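Local coordinates for probable acetyltransferase (Pseudomonas aeruginosa PAO1, PDB 2EUI), which probably transfers acetyl groups, being a member of the GNAT acetyltransferase family, at the interface of chains A and B. Numbering follows the deposited sequence. Chains: chain A/B, Probable acetyltransferase.

Contact 1: the interface of chains A and B. Residues chain A 145, 150-151; chain B 113-114, 140.
The C-terminal strand 144-147 of chain A and the tail behind it run along chain B, with A:Thr145 and A:Glu151 approaching B:Arg114 at the start of strand 114-117. The charged centre of the patch is A:Glu151. Its CG stands anti to the carbonyl carbon (chi1 -64°), and the extended chain beyond it carries the carboxylate across to the partner. The carboxylate oxygen OE2 of A:Glu151 lies 3.4 Å from the guanidinium nitrogen NH2 of B:Arg114, a salt bridge whose hydrogen bond is weak. The carboxylate and guanidinium planes stand 73° apart, so the two groups do not meet as a flat, doubly bonded pair. B:Arg114 comes to this position by a bend at chi3 (65°), which folds the end of its chain back past B:Val113. CG1 of that valine sits over one guanidinium face, near the rim, and also touches CG of A:Glu151 at 3.9 Å. One methyl group therefore packs against both partners of the salt bridge. Further back along the B:Arg114 chain, CD passes 4.1 Å from the hydroxyl OG1 of A:Thr145, a loose contact.

From the opposite direction comes B:Glu140, also extended, with its carboxylate modelled facing that of A:Glu151. The meeting of these two acids is doubtful at this resolution, and no interaction is read from it. One residue earlier in the tail, the backbone O of A:Asp150 lies 4.0 Å from B:Val113 CG1, the same methyl group that touches A:Glu151. Together these contacts probably steady the C-terminal tail of one subunit against the other, through a weak salt bridge and a methyl contact, as a small part of the dimer interface.

Contact 2: the interface of chains A and B. Residues chain A 131, 135-137; chain B 143-145.
B:Tyr144, on strand 141-147 of chain B, lies against A:Phe135, A:Arg136 and A:Glu137, the stretch that follows helix 124-131 in chain A. Its CB packs 3.6 Å from CD2 of the A:Phe135 ring, the two side chains crossing at about a right angle. CG, near O of A:Arg136, stands anti to the carbonyl carbon (chi1 -53°), which sends the ring along the backbone of chain A. There CD2 of B:Tyr144 rests 3.6 Å from the carbonyl carbon C of A:Arg136. One atom further, CE2 has CB of A:Glu137 at 3.9 Å and CG of A:Glu131 at 4.0 Å, and these two acidic side chains flank the ring from opposite sides. CZ lies near OE1 of A:Glu137. At the tip, the phenol OH comes within 3.5 Å of OE2 of A:Glu131 and 3.7 Å of OE1 of A:Glu137, both rather long. The A:Glu131 carboxylate is turned 25° from the ring plane, that of A:Glu137 86°.

The backbone beside the ring sets the register: N of A:Arg136 donates to O of B:Thr145 at 2.7 Å, and N of B:Thr145 returns a bond to O of A:Arg136 at 2.9 Å, an antiparallel beta bridge. The site thus lies at the C-terminal end of helix 124-131 and the loop after it, where the last strand of chain B lines up along chain A.

Contact 1: the interface of chains A and B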
# COMPACT_ATOMS: atom_id res chain seq x y z
N THR A 145 6.41 11.48 -2.94
CA THR A 145 6.02 10.79 -4.15
C THR A 145 7.10 10.92 -5.20
O THR A 145 7.66 11.99 -5.38
CB THR A 145 4.71 11.38 -4.72
OG1 THR A 145 3.59 10.72 -4.10
CG2 THR A 145 4.63 11.22 -6.23
N ASP A 150 3.76 6.63 -16.18
CA ASP A 150 2.74 7.57 -16.59
C ASP A 150 1.43 7.24 -15.91
O ASP A 150 1.18 6.10 -15.57
CB ASP A 150 2.57 7.48 -18.09
CG ASP A 150 3.80 7.92 -18.85
OD1 ASP A 150 4.88 8.03 -18.23
OD2 ASP A 150 3.68 8.15 -20.07
N GLU A 151 0.61 8.26 -15.72
CA GLU A 151 -0.68 8.08 -15.08
C GLU A 151 -1.78 7.85 -16.11
O GLU A 151 -2.82 7.26 -15.81
CB GLU A 151 -1.03 9.31 -14.24
CG GLU A 151 -0.10 9.59 -13.09
CD GLU A 151 -0.34 10.96 -12.49
OE1 GLU A 151 -0.19 11.99 -13.20
OE2 GLU A 151 -0.68 11.03 -11.29
N VAL B 113 3.59 3.19 -11.12
CA VAL B 113 3.23 4.57 -11.42
C VAL B 113 4.08 5.49 -10.56
O VAL B 113 4.45 6.58 -10.98
CB VAL B 113 1.75 4.89 -11.07
CG1 VAL B 113 1.39 6.26 -11.59
CG2 VAL B 113 0.84 3.86 -11.64
N ARG B 114 4.38 5.03 -9.36
CA ARG B 114 5.14 5.85 -8.43
C ARG B 114 5.59 5.05 -7.20
O ARG B 114 5.17 3.92 -6.99
CB ARG B 114 4.25 7.01 -7.96
CG ARG B 114 3.12 6.57 -7.00
CD ARG B 114 2.23 7.72 -6.58
NE ARG B 114 1.50 8.26 -7.72
CZ ARG B 114 0.34 7.79 -8.18
NH1 ARG B 114 -0.25 6.75 -7.59
NH2 ARG B 114 -0.21 8.35 -9.24
N GLU B 140 -0.27 15.83 -5.20
CA GLU B 140 -1.28 15.25 -6.05
C GLU B 140 -2.35 14.51 -5.25
O GLU B 140 -3.50 14.37 -5.70
CB GLU B 140 -0.59 14.31 -7.02
CG GLU B 140 -1.21 14.21 -8.36
CD GLU B 140 -0.32 13.43 -9.30
OE1 GLU B 140 0.61 12.75 -8.80
OE2 GLU B 140 -0.55 13.48 -10.53

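Contact 2: the interface of chains A and B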
# COMPACT_ATOMS: atom_id res chain seq x y z
N GLU A 131 -13.77 10.86 5.71
CA GLU A 131 -13.73 11.54 7.00
C GLU A 131 -14.89 11.13 7.90
O GLU A 131 -14.74 11.00 9.12
CB GLU A 131 -13.71 13.06 6.78
CG GLU A 131 -12.37 13.54 6.23
CD GLU A 131 -12.34 15.01 5.87
OE1 GLU A 131 -12.67 15.87 6.72
OE2 GLU A 131 -11.96 15.32 4.72
N PHE A 135 -11.40 8.04 9.14
CA PHE A 135 -10.18 8.60 8.57
C PHE A 135 -9.82 10.04 8.92
O PHE A 135 -10.68 10.93 8.94
CB PHE A 135 -10.21 8.47 7.04
CG PHE A 135 -9.97 7.07 6.56
CD1 PHE A 135 -11.03 6.27 6.16
CD2 PHE A 135 -8.67 6.55 6.53
CE1 PHE A 135 -10.81 4.96 5.75
CE2 PHE A 135 -8.43 5.25 6.12
CZ PHE A 135 -9.50 4.45 5.73
N ARG A 136 -8.54 10.26 9.21
CA ARG A 136 -8.05 11.60 9.53
C ARG A 136 -6.78 11.85 8.72
O ARG A 136 -6.10 10.91 8.31
CB ARG A 136 -7.74 11.72 11.03
CG ARG A 136 -8.96 11.70 11.94
CD ARG A 136 -8.58 11.92 13.40
NE ARG A 136 -8.13 13.29 13.67
CZ ARG A 136 -8.91 14.36 13.65
NH1 ARG A 136 -10.21 14.24 13.36
NH2 ARG A 136 -8.40 15.57 13.91
N GLU A 137 -6.47 13.12 8.49
CA GLU A 137 -5.30 13.50 7.72
C GLU A 137 -4.16 13.92 8.66
O GLU A 137 -3.73 15.08 8.63
CB GLU A 137 -5.69 14.65 6.80
CG GLU A 137 -4.70 15.04 5.73
CD GLU A 137 -5.20 16.22 4.90
OE1 GLU A 137 -6.41 16.24 4.56
OE2 GLU A 137 -4.39 17.12 4.58
N ASN B 143 -3.66 12.32 2.08
CA ASN B 143 -3.59 11.05 2.81
C ASN B 143 -4.23 10.91 4.19
O ASN B 143 -4.04 11.75 5.07
CB ASN B 143 -2.12 10.61 2.86
CG ASN B 143 -1.48 10.58 1.48
OD1 ASN B 143 -1.04 11.61 0.96
ND2 ASN B 143 -1.46 9.39 0.87
N TYR B 144 -4.97 9.82 4.37
CA TYR B 144 -5.66 9.55 5.61
C TYR B 144 -5.29 8.23 6.29
O TYR B 144 -4.85 7.27 5.65
CB TYR B 144 -7.18 9.57 5.38
CG TYR B 144 -7.69 10.82 4.72
CD1 TYR B 144 -7.63 10.97 3.33
CD2 TYR B 144 -8.22 11.86 5.47
CE1 TYR B 144 -8.11 12.12 2.72
CE2 TYR B 144 -8.70 13.02 4.87
CZ TYR B 144 -8.64 13.14 3.49
OH TYR B 144 -9.11 14.28 2.90
N THR B 145 -5.50 8.22 7.60
CA THR B 145 -5.23 7.08 8.47
C THR B 145 -6.49 6.94 9.30
O THR B 145 -7.31 7.86 9.38
CB THR B 145 -4.09 7.36 9.46
OG1 THR B 145 -3.19 8.33 8.89
CG2 THR B 145 -3.32 6.09 9.78

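The C-alpha centres of contact 1 and contact 2 lie about 20 Å apart, yet both use the C-terminal segment, of chain A in contact 1 and of chain B in contact 2. A:Thr145 and B:Thr145 are the same position in the two chains, and B:Glu140 of contact 1 directly precedes the B strand used in contact 2. Symmetry implies a twin for each contact, though the residue matching A:Glu151 is not modelled in chain B. Each subunit lays its last strand on the other, a reciprocal arrangement that resembles a strand exchange and suits a dimer.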